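Local coordinates for PF04016 domain protein (Desulfitobacterium hafniense, PDB 3L5O) that is of unknown function but, as a DUF364-family protein joining enolase-like and Rossmann-like folds, may take part in heavy-metal chelation, at residues 26-35 / 101-110; 220-229 / 259-270. All coordinates share one frame; numbering follows the deposited sequence.

Contact 1. Residues 26-35 / 101-110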
loop_
_atom_site.group_PDB
_atom_site.type_symbol
_atom_site.label_atom_id
_atom_site.label_comp_id
_atom_site.label_asym_id
_atom_site.label_seq_id
_atom_site.Cartn_x
_atom_site.Cartn_y
_atom_site.Cartn_z
ATOM N N ALA A 26 13.135 2.241 -7.608
ATOM C CA ALA A 26 13.061 3.603 -7.033
ATOM C C ALA A 26 12.799 3.568 -5.516
ATOM O O ALA A 26 13.439 4.286 -4.762
ATOM C CB ALA A 26 11.948 4.408 -7.732
HETATM N N MSE A 27 11.855 2.742 -5.080
HETATM C CA MSE A 27 11.530 2.609 -3.652
HETATM C C MSE A 27 12.681 2.007 -2.877
HETATM O O MSE A 27 13.069 2.513 -1.824
HETATM C CB MSE A 27 10.302 1.731 -3.434
HETATM C CG MSE A 27 9.026 2.326 -3.905
HETATM SE SE MSE A 27 7.492 1.193 -3.407
HETATM C CE MSE A 27 7.643 -0.240 -4.399
ATOM N N ILE A 28 13.251 0.935 -3.416
ATOM C CA ILE A 28 14.317 0.201 -2.711
ATOM C C ILE A 28 15.566 1.071 -2.599
ATOM O O ILE A 28 16.201 1.152 -1.541
ATOM C CB ILE A 28 14.649 -1.142 -3.448
ATOM C CG1 ILE A 28 13.460 -2.114 -3.390
ATOM C CG2 ILE A 28 15.870 -1.810 -2.813
ATOM C CD1 ILE A 28 13.562 -3.257 -4.405
ATOM N N ASN A 29 15.920 1.733 -3.695
ATOM C CA ASN A 29 17.191 2.455 -3.763
ATOM C C ASN A 29 17.182 3.714 -2.934
ATOM O O ASN A 29 18.236 4.276 -2.681
ATOM C CB ASN A 29 17.570 2.758 -5.219
ATOM C CG ASN A 29 17.961 1.527 -5.956
ATOM O OD1 ASN A 29 18.538 0.630 -5.347
ATOM N ND2 ASN A 29 17.674 1.457 -7.278
ATOM N N GLY A 30 16.002 4.142 -2.501
ATOM C CA GLY A 30 15.868 5.243 -1.570
ATOM C C GLY A 30 16.124 4.901 -0.106
ATOM O O GLY A 30 16.199 5.794 0.716
ATOM N N ILE A 31 16.272 3.623 0.229
ATOM C CA ILE A 31 16.488 3.217 1.619
ATOM C C ILE A 31 17.993 3.253 1.970
ATOM O O ILE A 31 18.788 2.545 1.368
ATOM C CB ILE A 31 15.892 1.794 1.896
ATOM C CG1 ILE A 31 14.398 1.726 1.544
ATOM C CG2 ILE A 31 16.064 1.384 3.383
ATOM C CD1 ILE A 31 13.838 0.312 1.516
ATOM N N PRO A 32 18.392 4.051 2.961
ATOM C CA PRO A 32 19.775 4.007 3.439
ATOM C C PRO A 32 20.092 2.670 4.108
ATOM O O PRO A 32 19.264 2.056 4.805
ATOM C CB PRO A 32 19.848 5.159 4.442
ATOM C CG PRO A 32 18.597 6.017 4.111
ATOM C CD PRO A 32 17.580 5.033 3.703
ATOM N N GLU A 33 21.309 2.215 3.852
ATOM C CA GLU A 33 21.820 0.946 4.377
ATOM C C GLU A 33 21.808 0.777 5.881
ATOM O O GLU A 33 21.721 -0.345 6.377
ATOM C CB GLU A 33 23.268 0.816 3.992
ATOM C CG GLU A 33 23.430 0.046 2.740
ATOM C CD GLU A 33 24.858 -0.276 2.573
ATOM O OE1 GLU A 33 25.581 0.661 2.233
ATOM O OE2 GLU A 33 25.211 -1.436 2.862
ATOM N N ASP A 34 21.949 1.901 6.583
ATOM C CA ASP A 34 22.030 1.926 8.041
ATOM C C ASP A 34 20.807 1.288 8.706
ATOM O O ASP A 34 20.909 0.781 9.826
ATOM C CB ASP A 34 22.167 3.375 8.525
ATOM C CG ASP A 34 23.527 4.005 8.169
ATOM O OD1 ASP A 34 24.423 3.313 7.616
ATOM O OD2 ASP A 34 23.790 5.210 8.424
ATOM N N PHE A 35 19.665 1.303 8.015
ATOM C CA PHE A 35 18.423 0.768 8.572
ATOM C C PHE A 35 18.412 -0.749 8.553
ATOM O O PHE A 35 18.580 -1.354 7.480
ATOM C CB PHE A 35 17.211 1.287 7.798
ATOM C CG PHE A 35 16.926 2.740 8.030
ATOM C CD1 PHE A 35 17.745 3.723 7.466
ATOM C CD2 PHE A 35 15.869 3.134 8.825
ATOM C CE1 PHE A 35 17.509 5.065 7.693
ATOM C CE2 PHE A 35 15.629 4.477 9.055
ATOM C CZ PHE A 35 16.460 5.444 8.487
ATOM N N ILE A 101 10.108 -1.929 3.089
ATOM C CA ILE A 101 10.038 -0.604 2.452
ATOM C C ILE A 101 9.347 0.413 3.362
ATOM O O ILE A 101 9.832 1.538 3.547
ATOM C CB ILE A 101 9.325 -0.707 1.089
ATOM C CG1 ILE A 101 10.237 -1.408 0.092
ATOM C CG2 ILE A 101 8.905 0.676 0.571
ATOM C CD1 ILE A 101 9.531 -1.852 -1.164
ATOM N N ASN A 102 8.232 -0.000 3.961
ATOM C CA ASN A 102 7.395 0.941 4.712
ATOM C C ASN A 102 7.987 1.249 6.084
ATOM O O ASN A 102 7.651 2.272 6.688
ATOM C CB ASN A 102 5.957 0.424 4.819
ATOM C CG ASN A 102 5.212 0.501 3.488
ATOM O OD1 ASN A 102 5.476 1.360 2.654
ATOM N ND2 ASN A 102 4.292 -0.404 3.291
ATOM N N ALA A 103 8.883 0.386 6.564
ATOM C CA ALA A 103 9.612 0.636 7.818
ATOM C C ALA A 103 10.539 1.830 7.653
ATOM O O ALA A 103 10.702 2.578 8.569
ATOM C CB ALA A 103 10.389 -0.574 8.237
ATOM N N TYR A 104 11.138 2.017 6.477
ATOM C CA TYR A 104 11.882 3.270 6.216
ATOM C C TYR A 104 10.899 4.445 5.985
ATOM O O TYR A 104 10.839 5.339 6.808
ATOM C CB TYR A 104 12.790 3.162 5.015
ATOM C CG TYR A 104 13.431 4.485 4.679
ATOM C CD1 TYR A 104 14.319 5.093 5.566
ATOM C CD2 TYR A 104 13.169 5.116 3.483
ATOM C CE1 TYR A 104 14.909 6.307 5.260
ATOM C CE2 TYR A 104 13.755 6.325 3.168
ATOM C CZ TYR A 104 14.623 6.906 4.054
ATOM O OH TYR A 104 15.184 8.092 3.693
ATOM N N TYR A 105 10.148 4.428 4.879
ATOM C CA TYR A 105 9.388 5.624 4.455
ATOM C C TYR A 105 8.316 6.117 5.437
ATOM O O TYR A 105 8.043 7.349 5.538
ATOM C CB TYR A 105 8.770 5.399 3.084
ATOM C CG TYR A 105 9.773 5.257 1.969
ATOM C CD1 TYR A 105 10.373 6.382 1.405
ATOM C CD2 TYR A 105 10.120 4.004 1.464
ATOM C CE1 TYR A 105 11.310 6.266 0.397
ATOM C CE2 TYR A 105 11.069 3.882 0.445
ATOM C CZ TYR A 105 11.653 5.021 -0.093
ATOM O OH TYR A 105 12.582 4.950 -1.116
ATOM N N ASN A 106 7.741 5.170 6.180
ATOM C CA ASN A 106 6.632 5.456 7.094
ATOM C C ASN A 106 7.079 5.561 8.540
ATOM O O ASN A 106 6.253 5.547 9.458
ATOM C CB ASN A 106 5.478 4.418 6.972
ATOM C CG ASN A 106 4.917 4.305 5.557
ATOM O OD1 ASN A 106 5.374 4.976 4.635
ATOM N ND2 ASN A 106 3.926 3.427 5.379
ATOM N N ASN A 107 8.393 5.658 8.737
ATOM C CA ASN A 107 8.993 6.066 9.994
ATOM C C ASN A 107 8.508 7.504 10.214
ATOM O O ASN A 107 8.564 8.294 9.289
ATOM C CB ASN A 107 10.543 5.997 9.846
ATOM C CG ASN A 107 11.263 6.412 11.069
ATOM O OD1 ASN A 107 10.974 7.449 11.642
ATOM N ND2 ASN A 107 12.225 5.605 11.492
ATOM N N PRO A 108 8.013 7.855 11.402
ATOM C CA PRO A 108 7.471 9.209 11.612
ATOM C C PRO A 108 8.496 10.323 11.308
ATOM O O PRO A 108 8.122 11.301 10.665
ATOM C CB PRO A 108 7.050 9.204 13.093
ATOM C CG PRO A 108 7.792 8.087 13.706
ATOM C CD PRO A 108 7.928 7.042 12.627
ATOM N N GLN A 109 9.746 10.178 11.737
ATOM C CA GLN A 109 10.775 11.161 11.403
ATOM C C GLN A 109 11.124 11.204 9.900
ATOM O O GLN A 109 11.356 12.289 9.363
ATOM C CB GLN A 109 12.055 10.973 12.258
ATOM N N VAL A 110 11.157 10.053 9.220
ATOM C CA VAL A 110 11.516 10.030 7.796
ATOM C C VAL A 110 10.412 10.685 6.984
ATOM O O VAL A 110 10.665 11.478 6.084
ATOM C CB VAL A 110 11.731 8.586 7.262
ATOM C CG1 VAL A 110 11.780 8.565 5.726
ATOM C CG2 VAL A 110 12.991 7.965 7.856
#
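Tyr104 fills the middle of this contact, meeting Gly30, Ile31, Pro32 and Phe35. Its CG stands opposite the backbone N (chi1 174°), which carries the ring out from the helix toward the loop. Pro32 CD sits over one ring face, 3.7 Å from the centroid, in a CH-pi contact; Ile31 CA lies over the same face. Val110 CG1, from the same segment as Tyr104, lies above the opposite face toward its rim. The CD1-CE1 edge of Tyr104 points at the face of Phe35 in a T-shaped pair. The centroids are 5.0 Å apart and the planes stand at 83°. The next ring, Tyr105, is used through its hydroxyl. Tyr105 OH donates to Met27 O at 2.6 Å, with the oxygen near the ring plane and the donor tilted 16° from the carbonyl plane. The bond ties the C-terminal part of helix 22-29, at Met27, to Tyr105 at the close of helix 91-105. Gly30 CA passes 3.3 Å from Tyr105 OH, and a CB there would clash with the hydroxyl. The aliphatic groups keep ordinary van der Waals distances: Ile31 CD1 lies 4.2 Å from Ile101 CG1, and Met27 CE lies 4.1 Å from Ile101 CD1. The loose, solvent side is the turn of Pro32 to Phe35, where Glu33 and Asp34 face outward. The contact joins helix 22-29 and its following loop to helices 91-105 and 108-113, with helix 79-83 packed alongside and strand 46-51 next to Phe35.

Contact 2. Residues 220-229 / 259-270. With EDO (1,2-ethanediol), chain F; EDO (1,2-ethanediol), chain G.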
loop_
_atom_site.group_PDB
_atom_site.type_symbol
_atom_site.label_atom_id
_atom_site.label_comp_id
_atom_site.label_asym_id
_atom_site.label_seq_id
_atom_site.Cartn_x
_atom_site.Cartn_y
_atom_site.Cartn_z
ATOM N N PRO A 220 -3.005 0.584 4.115
ATOM C CA PRO A 220 -1.974 0.571 5.152
ATOM C C PRO A 220 -0.549 0.269 4.672
ATOM O O PRO A 220 0.414 0.736 5.302
ATOM C CB PRO A 220 -2.463 -0.542 6.082
ATOM C CG PRO A 220 -3.917 -0.596 5.861
ATOM C CD PRO A 220 -4.100 -0.365 4.417
ATOM N N GLY A 221 -0.432 -0.487 3.578
ATOM C CA GLY A 221 0.820 -0.834 2.947
ATOM C C GLY A 221 1.325 0.127 1.869
ATOM O O GLY A 221 2.256 -0.192 1.122
ATOM N N THR A 222 0.762 1.323 1.822
ATOM C CA THR A 222 1.213 2.356 0.910
ATOM C C THR A 222 2.457 3.022 1.490
ATOM O O THR A 222 2.425 3.513 2.631
ATOM C CB THR A 222 0.130 3.411 0.752
ATOM O OG1 THR A 222 -1.073 2.796 0.236
ATOM C CG2 THR A 222 0.554 4.467 -0.256
ATOM N N PRO A 223 3.552 3.008 0.730
ATOM C CA PRO A 223 4.743 3.775 1.099
ATOM C C PRO A 223 4.541 5.265 0.895
ATOM O O PRO A 223 4.039 5.685 -0.146
ATOM C CB PRO A 223 5.843 3.211 0.163
ATOM C CG PRO A 223 5.239 2.059 -0.575
ATOM C CD PRO A 223 3.757 2.225 -0.506
ATOM N N LEU A 224 4.944 6.050 1.884
ATOM C CA LEU A 224 4.783 7.483 1.865
ATOM C C LEU A 224 6.035 8.113 1.262
ATOM O O LEU A 224 6.744 8.915 1.895
ATOM C CB LEU A 224 4.475 7.968 3.282
ATOM C CG LEU A 224 3.138 7.429 3.845
ATOM C CD1 LEU A 224 3.044 7.645 5.331
ATOM C CD2 LEU A 224 1.911 8.053 3.161
ATOM N N ALA A 225 6.259 7.732 0.003
ATOM C CA ALA A 225 7.510 7.880 -0.711
ATOM C C ALA A 225 7.257 8.799 -1.907
ATOM O O ALA A 225 6.802 8.338 -2.975
ATOM C CB ALA A 225 7.965 6.528 -1.194
ATOM N N PRO A 226 7.509 10.094 -1.726
ATOM C CA PRO A 226 7.293 11.086 -2.787
ATOM C C PRO A 226 7.962 10.747 -4.110
ATOM O O PRO A 226 7.537 11.279 -5.116
ATOM C CB PRO A 226 7.894 12.364 -2.211
ATOM C CG PRO A 226 7.870 12.187 -0.735
ATOM C CD PRO A 226 7.992 10.711 -0.477
ATOM N N VAL A 227 8.987 9.897 -4.118
ATOM C CA VAL A 227 9.592 9.437 -5.365
ATOM C C VAL A 227 8.541 8.773 -6.275
ATOM O O VAL A 227 8.602 8.866 -7.502
ATOM C CB VAL A 227 10.815 8.488 -5.096
ATOM C CG1 VAL A 227 10.363 7.105 -4.650
ATOM C CG2 VAL A 227 11.727 8.396 -6.312
ATOM N N LEU A 228 7.540 8.152 -5.672
ATOM C CA LEU A 228 6.416 7.592 -6.432
ATOM C C LEU A 228 5.670 8.614 -7.321
ATOM O O LEU A 228 5.091 8.238 -8.335
ATOM C CB LEU A 228 5.456 6.849 -5.485
ATOM C CG LEU A 228 6.091 5.665 -4.720
ATOM C CD1 LEU A 228 5.194 5.100 -3.643
ATOM C CD2 LEU A 228 6.541 4.546 -5.655
ATOM N N PHE A 229 5.722 9.903 -6.979
ATOM C CA PHE A 229 5.070 10.940 -7.776
ATOM C C PHE A 229 5.794 11.183 -9.099
ATOM O O PHE A 229 5.266 11.820 -10.003
ATOM C CB PHE A 229 4.998 12.260 -6.999
ATOM C CG PHE A 229 4.224 12.188 -5.702
ATOM C CD1 PHE A 229 3.036 11.470 -5.604
ATOM C CD2 PHE A 229 4.674 12.888 -4.586
ATOM C CE1 PHE A 229 2.335 11.415 -4.411
ATOM C CE2 PHE A 229 3.963 12.853 -3.397
ATOM C CZ PHE A 229 2.798 12.119 -3.313
ATOM N N ILE A 259 -5.998 -2.924 12.198
ATOM C CA ILE A 259 -4.691 -2.273 12.362
ATOM C C ILE A 259 -4.806 -0.767 12.608
ATOM O O ILE A 259 -3.919 -0.164 13.206
ATOM C CB ILE A 259 -3.809 -2.532 11.123
ATOM C CG1 ILE A 259 -2.322 -2.219 11.408
ATOM C CG2 ILE A 259 -4.323 -1.723 9.914
ATOM C CD1 ILE A 259 -1.720 -2.913 12.650
ATOM N N TYR A 260 -5.907 -0.170 12.155
ATOM C CA TYR A 260 -6.101 1.275 12.266
ATOM C C TYR A 260 -6.107 1.798 13.691
ATOM O O TYR A 260 -5.809 2.958 13.916
ATOM C CB TYR A 260 -7.377 1.710 11.530
ATOM C CG TYR A 260 -7.295 1.474 10.043
ATOM C CD1 TYR A 260 -6.530 2.312 9.226
ATOM C CD2 TYR A 260 -7.954 0.395 9.452
ATOM C CE1 TYR A 260 -6.439 2.092 7.855
ATOM C CE2 TYR A 260 -7.869 0.169 8.079
ATOM C CZ TYR A 260 -7.113 1.019 7.288
ATOM O OH TYR A 260 -7.038 0.789 5.936
ATOM N N SER A 261 -6.427 0.933 14.649
ATOM C CA SER A 261 -6.348 1.268 16.076
ATOM C C SER A 261 -4.959 1.692 16.541
ATOM O O SER A 261 -4.822 2.416 17.537
ATOM C CB SER A 261 -6.788 0.064 16.913
ATOM O OG SER A 261 -8.097 -0.321 16.546
ATOM N N ALA A 262 -3.934 1.207 15.840
ATOM C CA ALA A 262 -2.540 1.448 16.215
ATOM C C ALA A 262 -1.920 2.681 15.549
ATOM O O ALA A 262 -0.711 2.897 15.669
ATOM C CB ALA A 262 -1.694 0.213 15.896
ATOM N N GLY A 263 -2.727 3.483 14.851
ATOM C CA GLY A 263 -2.228 4.716 14.269
ATOM C C GLY A 263 -3.250 5.605 13.589
ATOM O O GLY A 263 -4.400 5.647 13.967
ATOM N N GLN A 264 -2.801 6.292 12.550
ATOM C CA GLN A 264 -3.515 7.402 11.938
ATOM C C GLN A 264 -3.369 7.314 10.418
ATOM O O GLN A 264 -2.292 7.018 9.927
ATOM C CB GLN A 264 -2.867 8.689 12.454
ATOM C CG GLN A 264 -3.276 10.008 11.809
ATOM C CD GLN A 264 -2.588 11.203 12.479
ATOM O OE1 GLN A 264 -1.628 11.029 13.242
ATOM N NE2 GLN A 264 -3.077 12.412 12.199
ATOM N N LYS A 265 -4.440 7.571 9.678
ATOM C CA LYS A 265 -4.363 7.667 8.229
ATOM C C LYS A 265 -3.633 8.955 7.838
ATOM O O LYS A 265 -3.796 9.985 8.493
ATOM C CB LYS A 265 -5.765 7.671 7.602
ATOM C CG LYS A 265 -6.574 6.381 7.837
ATOM C CD LYS A 265 -7.955 6.453 7.217
ATOM C CE LYS A 265 -8.607 5.078 7.150
ATOM N NZ LYS A 265 -10.012 5.104 6.657
ATOM N N VAL A 266 -2.846 8.890 6.766
ATOM C CA VAL A 266 -2.135 10.047 6.240
ATOM C C VAL A 266 -2.108 10.030 4.697
ATOM O O VAL A 266 -1.915 8.990 4.072
ATOM C CB VAL A 266 -0.675 10.113 6.778
ATOM C CG1 VAL A 266 -0.629 10.045 8.294
ATOM C CG2 VAL A 266 0.143 9.000 6.230
ATOM N N THR A 267 -2.253 11.199 4.100
ATOM C CA THR A 267 -2.310 11.337 2.649
ATOM C C THR A 267 -1.292 12.383 2.178
ATOM O O THR A 267 -1.239 13.478 2.737
ATOM C CB THR A 267 -3.743 11.754 2.241
ATOM O OG1 THR A 267 -4.654 10.671 2.478
ATOM C CG2 THR A 267 -3.842 12.027 0.742
ATOM N N ILE A 268 -0.458 12.050 1.195
ATOM C CA ILE A 268 0.334 13.076 0.517
ATOM C C ILE A 268 -0.052 13.177 -0.949
ATOM O O ILE A 268 -0.330 12.173 -1.599
ATOM C CB ILE A 268 1.868 12.889 0.698
ATOM C CG1 ILE A 268 2.303 11.433 0.536
ATOM C CG2 ILE A 268 2.281 13.376 2.068
ATOM C CD1 ILE A 268 3.811 11.247 0.681
ATOM N N LYS A 269 -0.133 14.412 -1.431
ATOM C CA LYS A 269 -0.379 14.694 -2.830
ATOM C C LYS A 269 0.874 15.227 -3.520
ATOM O O LYS A 269 1.720 15.886 -2.906
ATOM C CB LYS A 269 -1.497 15.722 -2.983
ATOM C CG LYS A 269 -2.872 15.283 -2.480
ATOM C CD LYS A 269 -3.911 16.337 -2.867
ATOM C CE LYS A 269 -5.328 15.980 -2.428
ATOM N NZ LYS A 269 -5.496 16.039 -0.952
ATOM N N LYS A 270 0.966 14.949 -4.814
ATOM C CA LYS A 270 2.039 15.459 -5.659
ATOM C C LYS A 270 1.917 16.983 -5.797
ATOM O O LYS A 270 0.819 17.541 -5.953
ATOM C CB LYS A 270 1.967 14.785 -7.028
ATOM C CG LYS A 270 2.901 15.330 -8.054
ATOM C CD LYS A 270 2.806 14.544 -9.336
ATOM C CE LYS A 270 3.747 15.119 -10.376
ATOM N NZ LYS A 270 4.296 14.073 -11.277
ATOM O OXT LYS A 270 2.903 17.724 -5.751
HETATM C C1 EDO F . -5.651 4.307 3.888
HETATM O O1 EDO F . -5.518 3.372 4.949
HETATM C C2 EDO F . -6.232 5.642 4.333
HETATM O O2 EDO F . -5.354 6.748 4.119
HETATM C C1 EDO G . -9.325 4.409 2.882
HETATM O O1 EDO G . -9.446 5.359 3.920
HETATM C C2 EDO G . -9.077 3.037 3.465
HETATM O O2 EDO G . -10.256 2.265 3.347
#
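Pro220 opens the contact: its CG comes up to the hydroxyl end of Tyr260, 3.4 Å from Tyr260 OH. The same hydroxyl shares a hydrogen bond of 3.2 Å with O1 of an ethanediol, probably from the crystallisation liquor. A second ethanediol accepts from Lys265 NZ. Leu224, the centre of an inverse gamma turn, reaches the strand with its branched end. Its CD1 is tight against Val266 CG2 at 3.3 Å. Ile268 CD1 approaches the backbone of Leu224 and, more distantly, Pro226 CD. Phe229 closes the segment. Lys270 CB lies over its ring face, 4.0 Å from the centroid, while Ile268 O lies at the ring edge near CZ. Phe229 CZ is also 3.9 Å from Ile268 CG1. The Lys270 chain runs back past the ring, and NZ donates to Phe229 O at 2.8 Å with a C=O...N angle of 156°. With an alanine in place of Phe229, Lys270 CB would probably lose the ring it lies over, and a gap would open beside Ile268. In the chain the loop follows strand 214-218 and leads on toward strand 235-241. It packs along strand 263-269, the antiparallel edge strand of the mixed sheet, and Leu224 and Phe229 also touch strand 235-241.

Contact 1 closes before contact 2 opens along the chain, and their centres are about 13 Å apart. Contact 1 belongs to the N-terminal half, beside the three-stranded antiparallel sheet. Contact 2 belongs to the C-terminal half, at the edge of the mixed, mainly parallel sheet expected of a Rossmann-like fold. Helix 91-105, with Asn106 just after it, and the loop 220-229 join the two. Asn102 ND2 probably bonds to Gly221 O, and Asn106 OD1 to Leu224 N. Tyr105 CD1 also packs on Ala225 CB. The contacts therefore meet where the two halves abut, consistent with a protein whose two folds combine to form one active site.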